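Local structure of AT-less polyketide synthase (Streptomyces platensis subsp. rosaceus, 4QYR) at residues D74-H79 / A599-W604; A15-G20 / G65-V70; N201-V206 / R236-A241; M151-I156 / G164-V169. The protein is part of isomigrastatin biosynthesis, where this piece, the MgsE KS3 ketosynthase domain, probably joins acyl units in decarboxylative condensation of carrier-bound substrates. One frame throughout, in Å; residues are numbered along the deposited sequence. Where two conformers were deposited one is given.

Contact 1: residues D74-H79 / A599-W604; sequences DADFFH and ACDRYW
The amide of A599 donates to D74 OD2, N to OD2 2.9 Å, with an angle of 163° at the hydrogen. Although the bond is nearly straight, the N-H comes down from above the carboxylate, 68° out of its plane. D74 has CG anti to the backbone N (chi1 -159°), and the carboxylate that begins there also packs on the methyl of A599, CG to CB 3.6 Å. A second, apolar touch joins A75 and Y603: the A75 methyl lies obliquely against the phenol end of the ring, CB to CZ 3.7 Å. Between these two spots three acids converge. D601 OD2 stands 4.0 Å from D76 OD2, the two side chains crossing at about a right angle, and 4.3 Å from D74 OD1. Such spacing of like charges may raise the proton affinity of one of them. D74 is also held through its backbone, since its N donates to E97. The sequence around Y596, F598, R602, Y603 and W604 is consistent with the linker tail that returns to the ketosynthase in modular synthases. That tail makes a short, weakly bonded antiparallel pairing of 601-602 with 72-73, with D601 bonded to F73 and Y603 to D71 through the backbone. Helix 82-86 backs the pair, with A85 touching both A75 and Y603, while F77 meets W100 of helix 90-106 edge-to-face.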
loop_
_atom_site.group_PDB
_atom_site.type_symbol
_atom_site.label_atom_id
_atom_site.label_comp_id
_atom_site.label_asym_id
_atom_site.label_seq_id
_atom_site.Cartn_x
_atom_site.Cartn_y
_atom_site.Cartn_z
ATOM N N ASP A 74 0.846 11.564 24.149
ATOM C CA ASP A 74 0.295 11.003 25.376
ATOM C C ASP A 74 0.553 9.508 25.355
ATOM O O ASP A 74 -0.287 8.739 24.883
ATOM C CB ASP A 74 -1.195 11.295 25.480
ATOM C CG ASP A 74 -1.714 11.207 26.885
ATOM O OD1 ASP A 74 -0.988 10.694 27.772
ATOM O OD2 ASP A 74 -2.862 11.662 27.098
ATOM N N ALA A 75 1.724 9.095 25.842
ATOM C CA ALA A 75 2.141 7.705 25.713
ATOM C C ALA A 75 1.414 6.834 26.721
ATOM O O ALA A 75 1.206 5.651 26.475
ATOM C CB ALA A 75 3.634 7.573 25.877
ATOM N N ASP A 76 1.017 7.410 27.849
ATOM C CA ASP A 76 0.230 6.651 28.818
ATOM C C ASP A 76 -1.151 6.331 28.313
ATOM O O ASP A 76 -1.732 5.314 28.678
ATOM C CB ASP A 76 0.110 7.403 30.132
ATOM C CG ASP A 76 1.436 7.733 30.693
ATOM O OD1 ASP A 76 1.888 6.992 31.591
ATOM O OD2 ASP A 76 2.041 8.708 30.198
ATOM N N PHE A 77 -1.691 7.222 27.502
ATOM C CA PHE A 77 -2.987 6.989 26.921
ATOM C C PHE A 77 -2.986 5.656 26.164
ATOM O O PHE A 77 -3.949 4.893 26.237
ATOM C CB PHE A 77 -3.360 8.146 26.003
ATOM C CG PHE A 77 -4.760 8.072 25.473
ATOM C CD1 PHE A 77 -5.774 8.779 26.074
ATOM C CD2 PHE A 77 -5.054 7.294 24.374
ATOM C CE1 PHE A 77 -7.050 8.714 25.586
ATOM C CE2 PHE A 77 -6.324 7.220 23.895
ATOM C CZ PHE A 77 -7.323 7.927 24.497
ATOM N N PHE A 78 -1.880 5.367 25.481
ATOM C CA PHE A 78 -1.745 4.152 24.682
ATOM C C PHE A 78 -0.892 3.105 25.387
ATOM O O PHE A 78 -0.507 2.090 24.792
ATOM C CB PHE A 78 -1.155 4.499 23.319
ATOM C CG PHE A 78 -1.978 5.505 22.555
ATOM C CD1 PHE A 78 -3.021 5.096 21.747
ATOM C CD2 PHE A 78 -1.731 6.866 22.678
ATOM C CE1 PHE A 78 -3.780 6.012 21.055
ATOM C CE2 PHE A 78 -2.498 7.792 21.986
ATOM C CZ PHE A 78 -3.515 7.361 21.167
ATOM N N HIS A 79 -0.596 3.373 26.653
ATOM C CA HIS A 79 0.156 2.453 27.493
ATOM C C HIS A 79 1.517 2.110 26.872
ATOM O O HIS A 79 1.735 0.996 26.401
ATOM C CB HIS A 79 -0.675 1.189 27.753
ATOM C CG HIS A 79 -2.061 1.475 28.252
ATOM N ND1 HIS A 79 -2.370 1.532 29.593
ATOM C CD2 HIS A 79 -3.213 1.722 27.586
ATOM C CE1 HIS A 79 -3.658 1.808 29.734
ATOM N NE2 HIS A 79 -4.189 1.927 28.531
ATOM N N ALA A 599 -2.368 14.553 26.815
ATOM C CA ALA A 599 -1.246 15.152 27.545
ATOM C C ALA A 599 -0.106 15.574 26.617
ATOM O O ALA A 599 0.115 14.960 25.575
ATOM C CB ALA A 599 -0.730 14.196 28.586
ATOM N N CYS A 600 0.608 16.626 27.007
ATOM C CA CYS A 600 1.686 17.194 26.201
ATOM C C CYS A 600 3.053 16.780 26.734
ATOM O O CYS A 600 3.908 17.634 26.994
ATOM C CB CYS A 600 1.593 18.731 26.165
ATOM S SG CYS A 600 0.185 19.424 25.240
ATOM N N ASP A 601 3.255 15.477 26.902
ATOM C CA ASP A 601 4.528 14.967 27.393
ATOM C C ASP A 601 5.541 14.972 26.256
ATOM O O ASP A 601 5.184 14.720 25.113
ATOM C CB ASP A 601 4.369 13.557 27.976
ATOM C CG ASP A 601 3.409 13.508 29.175
ATOM O OD1 ASP A 601 3.481 14.389 30.078
ATOM O OD2 ASP A 601 2.589 12.565 29.216
ATOM N N ARG A 602 6.800 15.265 26.565
ATOM C CA ARG A 602 7.843 15.319 25.538
ATOM C C ARG A 602 8.557 13.977 25.321
ATOM O O ARG A 602 9.158 13.418 26.240
ATOM C CB ARG A 602 8.874 16.388 25.890
ATOM C CG ARG A 602 10.035 16.423 24.923
ATOM C CD ARG A 602 11.284 17.005 25.557
ATOM N NE ARG A 602 12.509 16.822 24.766
ATOM C CZ ARG A 602 12.731 17.355 23.568
ATOM N NH1 ARG A 602 11.801 18.099 22.972
ATOM N NH2 ARG A 602 13.889 17.139 22.955
ATOM N N TYR A 603 8.502 13.461 24.098
ATOM C CA TYR A 603 9.242 12.243 23.758
ATOM C C TYR A 603 10.082 12.486 22.518
ATOM O O TYR A 603 9.564 12.538 21.396
ATOM C CB TYR A 603 8.298 11.053 23.544
ATOM C CG TYR A 603 7.521 10.681 24.782
ATOM C CD1 TYR A 603 8.029 9.762 25.692
ATOM C CD2 TYR A 603 6.288 11.260 25.051
ATOM C CE1 TYR A 603 7.327 9.421 26.831
ATOM C CE2 TYR A 603 5.579 10.930 26.195
ATOM C CZ TYR A 603 6.102 10.010 27.085
ATOM O OH TYR A 603 5.403 9.676 28.233
ATOM N N TRP A 604 11.383 12.657 22.729
ATOM C CA TRP A 604 12.296 12.894 21.626
ATOM C C TRP A 604 13.440 11.878 21.645
ATOM O O TRP A 604 13.376 10.853 22.332
ATOM C CB TRP A 604 12.830 14.330 21.680
ATOM C CG TRP A 604 13.294 14.866 20.351
ATOM C CD1 TRP A 604 14.559 15.268 20.020
ATOM C CD2 TRP A 604 12.501 15.028 19.168
ATOM N NE1 TRP A 604 14.598 15.680 18.707
ATOM C CE2 TRP A 604 13.349 15.540 18.162
ATOM C CE3 TRP A 604 11.155 14.773 18.854
ATOM C CZ2 TRP A 604 12.895 15.811 16.873
ATOM C CZ3 TRP A 604 10.702 15.052 17.577
ATOM C CH2 TRP A 604 11.569 15.565 16.601
#

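Contact 2: residues A15-G20 / G65-V70; sequences AGRFPG and GRIEGV
P19 and R66 meet through a CA-H...O contact, P19 CA to R66 O 3.1 Å with 152° at the hydrogen. The same carbonyl accepts from a water, R66 O to the water oxygen 2.7 Å, and that water in turn accepts from the amide of G20, so R66 O meets P19 directly and G20 through the water. Van der Waals contacts of side-chain carbons with backbone flank this spot. The proline ring lies against G65, P19 CG to G65 CA 3.5 Å, and I67 reaches back to the end of the strand, its CD1 3.4 Å from R17 O. I67 CG2, by contrast, sits obliquely by the R17 guanidinium, 3.8 Å from CZ, the two side chains crossing at about a right angle. In the polar group, E68 O lies at the guanidinium edge, in its plane, but the angle at R17 NH2 is too poor for a hydrogen bond. The clear charge partner of R17 is D22, which pairs with NE. With the touching parts 109° apart, loop 65-70 runs across the turn leaving strand 9-17. In the main sheet of the thiolase-type ketosynthase fold, R17 closes that strand beside V240 of strand 239-247 and touches L94 of helix 90-106, while G65 bonds to the backbone of R236 and E238.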
loop_
_atom_site.group_PDB
_atom_site.type_symbol
_atom_site.label_atom_id
_atom_site.label_comp_id
_atom_site.label_asym_id
_atom_site.label_seq_id
_atom_site.Cartn_x
_atom_site.Cartn_y
_atom_site.Cartn_z
ATOM N N ALA A 15 -10.538 14.759 11.412
ATOM C CA ALA A 15 -9.607 15.511 12.251
ATOM C C ALA A 15 -8.336 15.838 11.498
ATOM O O ALA A 15 -7.921 15.093 10.599
ATOM C CB ALA A 15 -9.276 14.738 13.510
ATOM N N GLY A 16 -7.700 16.941 11.874
ATOM C CA GLY A 16 -6.406 17.272 11.304
ATOM C C GLY A 16 -5.564 18.244 12.104
ATOM O O GLY A 16 -6.086 19.057 12.858
ATOM N N ARG A 17 -4.251 18.146 11.938
ATOM C CA ARG A 17 -3.338 19.156 12.442
ATOM C C ARG A 17 -2.476 19.610 11.287
ATOM O O ARG A 17 -1.896 18.785 10.578
ATOM C CB ARG A 17 -2.476 18.621 13.584
ATOM C CG ARG A 17 -3.288 18.081 14.754
ATOM C CD ARG A 17 -2.388 17.563 15.839
ATOM N NE ARG A 17 -1.373 18.544 16.191
ATOM C CZ ARG A 17 -0.396 18.322 17.066
ATOM N NH1 ARG A 17 -0.292 17.139 17.670
ATOM N NH2 ARG A 17 0.485 19.281 17.339
ATOM N N PHE A 18 -2.404 20.923 11.099
ATOM C CA PHE A 18 -1.646 21.521 10.001
ATOM C C PHE A 18 -0.802 22.708 10.470
ATOM O O PHE A 18 -0.890 23.107 11.630
ATOM C CB PHE A 18 -2.606 21.937 8.893
ATOM C CG PHE A 18 -3.179 20.787 8.178
ATOM C CD1 PHE A 18 -2.364 19.979 7.417
ATOM C CD2 PHE A 18 -4.523 20.484 8.286
ATOM C CE1 PHE A 18 -2.880 18.881 6.769
ATOM C CE2 PHE A 18 -5.059 19.390 7.634
ATOM C CZ PHE A 18 -4.241 18.588 6.881
ATOM N N PRO A 19 0.056 23.244 9.583
ATOM C CA PRO A 19 0.834 24.403 10.032
ATOM C C PRO A 19 -0.062 25.468 10.625
ATOM O O PRO A 19 -1.005 25.893 9.965
ATOM C CB PRO A 19 1.506 24.889 8.746
ATOM C CG PRO A 19 1.701 23.623 7.957
ATOM C CD PRO A 19 0.530 22.733 8.278
ATOM N N GLY A 20 0.190 25.840 11.875
ATOM C CA GLY A 20 -0.591 26.878 12.525
ATOM C C GLY A 20 -1.917 26.478 13.163
ATOM O O GLY A 20 -2.402 27.161 14.059
ATOM N N GLY A 65 6.165 24.581 6.346
ATOM C CA GLY A 65 4.973 24.638 7.158
ATOM C C GLY A 65 5.203 23.624 8.258
ATOM O O GLY A 65 5.426 22.449 7.979
ATOM N N ARG A 66 5.178 24.075 9.504
ATOM C CA ARG A 66 5.421 23.201 10.651
ATOM C C ARG A 66 4.218 23.072 11.566
ATOM O O ARG A 66 3.429 24.004 11.741
ATOM C CB ARG A 66 6.593 23.702 11.489
ATOM C CG ARG A 66 7.935 23.537 10.854
ATOM C CD ARG A 66 9.023 23.757 11.886
ATOM N NE ARG A 66 9.424 25.162 12.029
ATOM C CZ ARG A 66 9.115 25.943 13.065
ATOM N NH1 ARG A 66 9.552 27.195 13.104
ATOM N NH2 ARG A 66 8.376 25.476 14.067
ATOM N N ILE A 67 4.112 21.901 12.165
ATOM C CA ILE A 67 3.164 21.651 13.218
ATOM C C ILE A 67 3.843 21.952 14.546
ATOM O O ILE A 67 4.978 21.518 14.790
ATOM C CB ILE A 67 2.685 20.193 13.173
ATOM C CG1 ILE A 67 1.792 19.980 11.967
ATOM C CG2 ILE A 67 1.968 19.793 14.460
ATOM C CD1 ILE A 67 1.250 18.614 11.928
ATOM N N GLU A 68 3.182 22.698 15.414
ATOM C CA GLU A 68 3.779 22.919 16.714
ATOM C C GLU A 68 3.522 21.722 17.625
ATOM O O GLU A 68 2.412 21.169 17.649
ATOM C CB GLU A 68 3.255 24.201 17.345
ATOM C CG GLU A 68 4.377 25.168 17.693
ATOM C CD GLU A 68 5.519 24.494 18.465
ATOM O OE1 GLU A 68 5.237 23.713 19.404
ATOM O OE2 GLU A 68 6.702 24.743 18.125
ATOM N N GLY A 69 4.557 21.303 18.354
ATOM C CA GLY A 69 4.401 20.269 19.363
ATOM C C GLY A 69 4.499 18.869 18.807
ATOM O O GLY A 69 3.742 17.972 19.174
ATOM N N VAL A 70 5.458 18.704 17.910
ATOM C CA VAL A 70 5.719 17.466 17.192
ATOM C C VAL A 70 6.399 16.429 18.089
ATOM O O VAL A 70 6.350 15.221 17.834
ATOM C CB VAL A 70 6.590 17.788 15.930
ATOM C CG1 VAL A 70 7.832 16.927 15.850
ATOM C CG2 VAL A 70 5.746 17.728 14.658
HETATM O O HOH W 1 2.844 25.972 13.564
#

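Contact 3: residues N201-V206 / R236-A241; sequences NLLLSV and RSEGVA
N201 and G239 form an antiparallel hydrogen-bonded pair, N201 N to G239 O 2.9 Å and G239 N to N201 O 3.0 Å, beyond which the regular pairing stops, although L202 and E238 still lie side by side, the touching parts running 116° apart. Side chains take over where the pairing ends. N201 has CG anti to its own backbone N (chi1 -177°), and from there its ND2 donates to S237 O at 2.7 Å; the acceptor lies in the plane of the amide, while the donor is tilted 27° from the carbonyl plane. E238 answers from the other segment. Its chain is extended beyond CG, and OE2 accepts from the amide of L203, L203 N to OE2 3.0 Å, with its anti lone pair. Further partners are R45, in a salt bridge to OE2, and the amide of I67, which donates to OE1; the buried carboxylate is thus well supplied with donors, which would be expected to keep it ionised. Its aliphatic part packs on both leucines: L203 CG is 3.6 Å from E238 CG, and L202 CD2 is 3.8 Å from E238 CD, this side chain crossing the glutamate at about a right angle. L203 CD2 rests over the centre of the R236 guanidinium, 3.3 Å above its plane, while NE is paired with E355. Strand 194-201 thus ends beside the start of strand 239-247 in the main sheet of the thiolase fold, with P90 of helix 90-106 against L202 and F209 of helix 207-214 against L203.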
loop_
_atom_site.group_PDB
_atom_site.type_symbol
_atom_site.label_atom_id
_atom_site.label_comp_id
_atom_site.label_asym_id
_atom_site.label_seq_id
_atom_site.Cartn_x
_atom_site.Cartn_y
_atom_site.Cartn_z
ATOM N N ASN A 201 2.730 13.496 7.490
ATOM C CA ASN A 201 4.021 13.866 6.968
ATOM C C ASN A 201 4.676 14.750 7.989
ATOM O O ASN A 201 4.053 15.708 8.456
ATOM C CB ASN A 201 3.894 14.589 5.640
ATOM C CG ASN A 201 5.225 14.914 5.041
ATOM O OD1 ASN A 201 5.978 14.016 4.673
ATOM N ND2 ASN A 201 5.536 16.199 4.940
ATOM N N LEU A 202 5.906 14.407 8.354
ATOM C CA LEU A 202 6.671 15.196 9.299
ATOM C C LEU A 202 8.108 15.346 8.831
ATOM O O LEU A 202 8.723 14.394 8.339
ATOM C CB LEU A 202 6.627 14.563 10.687
ATOM C CG LEU A 202 5.271 14.583 11.395
ATOM C CD1 LEU A 202 5.340 13.904 12.743
ATOM C CD2 LEU A 202 4.874 16.008 11.577
ATOM N N LEU A 203 8.635 16.554 8.979
ATOM C CA LEU A 203 9.969 16.884 8.495
ATOM C C LEU A 203 10.995 16.821 9.639
ATOM O O LEU A 203 11.186 17.791 10.371
ATOM C CB LEU A 203 9.946 18.268 7.853
ATOM C CG LEU A 203 8.689 18.535 7.025
ATOM C CD1 LEU A 203 8.523 20.018 6.765
ATOM C CD2 LEU A 203 8.788 17.809 5.721
ATOM N N LEU A 204 11.652 15.675 9.784
ATOM C CA LEU A 204 12.456 15.420 10.966
ATOM C C LEU A 204 13.916 15.169 10.637
ATOM O O LEU A 204 14.690 14.790 11.520
ATOM C CB LEU A 204 11.883 14.233 11.741
ATOM C CG LEU A 204 10.443 14.443 12.227
ATOM C CD1 LEU A 204 9.922 13.218 12.959
ATOM C CD2 LEU A 204 10.335 15.695 13.104
ATOM N N SER A 205 14.294 15.376 9.376
ATOM C CA SER A 205 15.697 15.230 8.972
ATOM C C SER A 205 16.040 16.057 7.743
ATOM O O SER A 205 15.167 16.580 7.055
ATOM C CB SER A 205 16.040 13.767 8.690
ATOM O OG SER A 205 15.927 13.487 7.297
ATOM N N VAL A 206 17.334 16.145 7.475
ATOM C CA VAL A 206 17.872 16.926 6.368
ATOM C C VAL A 206 17.776 16.225 5.020
ATOM O O VAL A 206 17.554 16.872 3.996
ATOM C CB VAL A 206 19.343 17.251 6.607
ATOM C CG1 VAL A 206 19.821 18.244 5.596
ATOM C CG2 VAL A 206 19.522 17.804 7.990
ATOM N N ARG A 236 8.168 22.320 1.559
ATOM C CA ARG A 236 7.674 21.153 2.268
ATOM C C ARG A 236 6.859 21.579 3.508
ATOM O O ARG A 236 7.126 22.622 4.105
ATOM C CB ARG A 236 8.847 20.255 2.648
ATOM C CG ARG A 236 9.812 19.969 1.492
ATOM C CD ARG A 236 10.863 18.946 1.901
ATOM N NE ARG A 236 10.218 17.693 2.294
ATOM C CZ ARG A 236 10.712 16.794 3.147
ATOM N NH1 ARG A 236 11.893 16.975 3.743
ATOM N NH2 ARG A 236 9.997 15.705 3.416
ATOM N N SER A 237 5.857 20.784 3.878
ATOM C CA SER A 237 5.052 21.055 5.077
ATOM C C SER A 237 4.719 19.815 5.853
ATOM O O SER A 237 4.625 18.720 5.294
ATOM C CB SER A 237 3.737 21.727 4.729
ATOM O OG SER A 237 3.946 23.008 4.192
ATOM N N GLU A 238 4.508 20.007 7.146
ATOM C CA GLU A 238 4.022 18.940 8.005
ATOM C C GLU A 238 2.511 18.948 8.029
ATOM O O GLU A 238 1.888 19.953 7.722
ATOM C CB GLU A 238 4.580 19.099 9.415
ATOM C CG GLU A 238 6.071 19.197 9.412
ATOM C CD GLU A 238 6.661 19.237 10.793
ATOM O OE1 GLU A 238 6.052 19.892 11.674
ATOM O OE2 GLU A 238 7.735 18.614 10.984
ATOM N N GLY A 239 1.918 17.828 8.406
ATOM C CA GLY A 239 0.470 17.744 8.459
ATOM C C GLY A 239 0.042 16.348 8.831
ATOM O O GLY A 239 0.755 15.375 8.542
ATOM N N VAL A 240 -1.107 16.246 9.487
ATOM C CA VAL A 240 -1.665 14.940 9.788
ATOM C C VAL A 240 -3.185 15.022 9.752
ATOM O O VAL A 240 -3.778 15.994 10.215
ATOM C CB VAL A 240 -1.170 14.442 11.148
ATOM C CG1 VAL A 240 -1.503 15.458 12.226
ATOM C CG2 VAL A 240 -1.722 13.062 11.477
ATOM N N ALA A 241 -3.820 14.014 9.165
ATOM C CA ALA A 241 -5.271 14.022 8.997
ATOM C C ALA A 241 -5.812 12.617 8.959
ATOM O O ALA A 241 -5.112 11.696 8.552
ATOM C CB ALA A 241 -5.650 14.752 7.717
#

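Contact 4: residues M151-I156 / G164-V169; sequences MLANRI and GPSEPV
A153 and S166 bring helix 149-160 against strand 166-169, the last step of a beta-alpha-beta crossover that began at the parallel neighbour 117-122 in the thiolase-fold sheet. Helix and strand axes approach to 6.4 Å, with 151° between their directions, so the chain nearly reverses between them. The A153 methyl points toward the strand and carries the packing: CB lies 3.5 Å from E167 C in the backbone and 3.9 Å from P168 CD beside it. N154 approaches S166 from the adjacent helical position. E167 alternates with S166 and P168 and directs its CB away from the helix; OE2 at the end of the side chain makes a salt bridge with R182 of the second subunit. The helix meets the same partner through M151, a selenomethionine packed on F425 of the second subunit, which puts this edge of the sheet at the dimer interface. On the sheet side, L152 lies on F121 and I156 on V119, both of strand 117-122. S166 has OG anti to the backbone N (chi1 -172°), bringing it 3.4 Å from A153 CB and 3.1 Å from A153 O; the angle to that carbonyl is poor, and OG bonds instead to the hydroxyl of S157.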
loop_
_atom_site.group_PDB
_atom_site.type_symbol
_atom_site.label_atom_id
_atom_site.label_comp_id
_atom_site.label_asym_id
_atom_site.label_seq_id
_atom_site.Cartn_x
_atom_site.Cartn_y
_atom_site.Cartn_z
HETATM N N MSE A 151 3.790 -0.522 10.731
HETATM C CA MSE A 151 3.370 -0.373 12.114
HETATM C C MSE A 151 2.453 0.810 12.303
HETATM O O MSE A 151 1.520 0.760 13.109
HETATM C CB MSE A 151 4.576 -0.264 13.040
HETATM C CG MSE A 151 5.106 -1.636 13.443
HETATM SE SE MSE A 151 3.681 -2.775 14.161
HETATM C CE MSE A 151 4.649 -4.440 14.124
ATOM N N LEU A 152 2.701 1.864 11.547
ATOM C CA LEU A 152 1.827 3.010 11.592
ATOM C C LEU A 152 0.373 2.560 11.464
ATOM O O LEU A 152 -0.469 2.942 12.267
ATOM C CB LEU A 152 2.183 3.993 10.491
ATOM C CG LEU A 152 1.572 5.386 10.587
ATOM C CD1 LEU A 152 2.415 6.326 9.762
ATOM C CD2 LEU A 152 0.179 5.394 10.077
ATOM N N ALA A 153 0.087 1.728 10.471
ATOM C CA ALA A 153 -1.278 1.271 10.248
ATOM C C ALA A 153 -1.657 0.198 11.256
ATOM O O ALA A 153 -2.696 0.294 11.901
ATOM C CB ALA A 153 -1.445 0.747 8.818
ATOM N N ASN A 154 -0.814 -0.819 11.401
ATOM C CA ASN A 154 -1.182 -1.968 12.217
ATOM C C ASN A 154 -1.380 -1.601 13.692
ATOM O O ASN A 154 -2.282 -2.110 14.357
ATOM C CB ASN A 154 -0.132 -3.081 12.088
ATOM C CG ASN A 154 0.032 -3.587 10.650
ATOM O OD1 ASN A 154 -0.860 -3.452 9.812
ATOM N ND2 ASN A 154 1.173 -4.192 10.375
ATOM N N ARG A 155 -0.556 -0.702 14.204
ATOM C CA ARG A 155 -0.714 -0.288 15.593
ATOM C C ARG A 155 -2.113 0.327 15.784
ATOM O O ARG A 155 -2.729 0.181 16.841
ATOM C CB ARG A 155 0.399 0.684 15.995
ATOM C CG ARG A 155 0.262 1.277 17.371
ATOM C CD ARG A 155 1.617 1.540 18.002
ATOM N NE ARG A 155 2.643 1.802 16.993
ATOM C CZ ARG A 155 3.917 1.438 17.123
ATOM N NH1 ARG A 155 4.330 0.783 18.213
ATOM N NH2 ARG A 155 4.779 1.713 16.159
ATOM N N ILE A 156 -2.638 0.976 14.754
ATOM C CA ILE A 156 -3.970 1.561 14.855
ATOM C C ILE A 156 -5.024 0.474 14.922
ATOM O O ILE A 156 -5.909 0.512 15.766
ATOM C CB ILE A 156 -4.282 2.494 13.672
ATOM C CG1 ILE A 156 -3.533 3.820 13.838
ATOM C CG2 ILE A 156 -5.772 2.781 13.593
ATOM C CD1 ILE A 156 -3.260 4.543 12.511
ATOM N N GLY A 164 -10.268 -5.333 9.556
ATOM C CA GLY A 164 -10.282 -5.053 8.139
ATOM C C GLY A 164 -8.833 -5.000 7.705
ATOM O O GLY A 164 -7.941 -5.115 8.530
ATOM N N PRO A 165 -8.583 -4.839 6.411
ATOM C CA PRO A 165 -7.213 -4.626 5.935
ATOM C C PRO A 165 -6.558 -3.415 6.602
ATOM O O PRO A 165 -7.206 -2.365 6.704
ATOM C CB PRO A 165 -7.407 -4.371 4.444
ATOM C CG PRO A 165 -8.648 -5.106 4.118
ATOM C CD PRO A 165 -9.541 -4.981 5.309
ATOM N N SER A 166 -5.305 -3.567 7.034
ATOM C CA SER A 166 -4.520 -2.501 7.660
ATOM C C SER A 166 -3.274 -2.199 6.831
ATOM O O SER A 166 -2.335 -2.973 6.812
ATOM C CB SER A 166 -4.109 -2.905 9.075
ATOM O OG SER A 166 -3.509 -1.829 9.795
ATOM N N GLU A 167 -3.259 -1.066 6.148
ATOM C CA GLU A 167 -2.178 -0.764 5.218
ATOM C C GLU A 167 -1.655 0.662 5.331
ATOM O O GLU A 167 -2.426 1.625 5.387
ATOM C CB GLU A 167 -2.645 -1.012 3.792
ATOM C CG GLU A 167 -2.780 -2.490 3.478
ATOM C CD GLU A 167 -3.905 -2.794 2.497
ATOM O OE1 GLU A 167 -4.707 -1.864 2.187
ATOM O OE2 GLU A 167 -3.971 -3.963 2.030
ATOM N N PRO A 168 -0.332 0.799 5.370
ATOM C CA PRO A 168 0.267 2.067 4.970
ATOM C C PRO A 168 0.133 2.244 3.462
ATOM O O PRO A 168 0.065 1.266 2.708
ATOM C CB PRO A 168 1.721 1.923 5.384
ATOM C CG PRO A 168 1.961 0.480 5.409
ATOM C CD PRO A 168 0.670 -0.208 5.717
ATOM N N VAL A 169 0.058 3.488 3.031
ATOM C CA VAL A 169 0.079 3.789 1.613
ATOM C C VAL A 169 1.242 4.735 1.301
ATOM O O VAL A 169 1.384 5.791 1.943
ATOM C CB VAL A 169 -1.224 4.421 1.160
ATOM C CG1 VAL A 169 -1.078 4.906 -0.268
ATOM C CG2 VAL A 169 -2.363 3.423 1.287
#

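In the fold
Contacts 3 and 4 are fully buried, whereas contacts 1 and 2 are partly exposed. Contacts 2 and 3 are closest, their centres about 9 Å apart, and lie on neighbouring strands, 9-17 and 239-247; backbone bonds such as R17 N to V240 O at 2.8 Å fuse them. Contact 4 holds one outer strand of that sheet within the chain, where the second subunit packs, and touches none of the others. Contact 1 is peripheral, yet its W604 packs on V70 of contact 2 and L204 of contact 3, joining the C-terminal tail to the loops that carry them. Chemistry follows place: one backbone pair and buried charged groups in contact 3, methyl packing in contact 4, water in contact 2, clustered acids in contact 1.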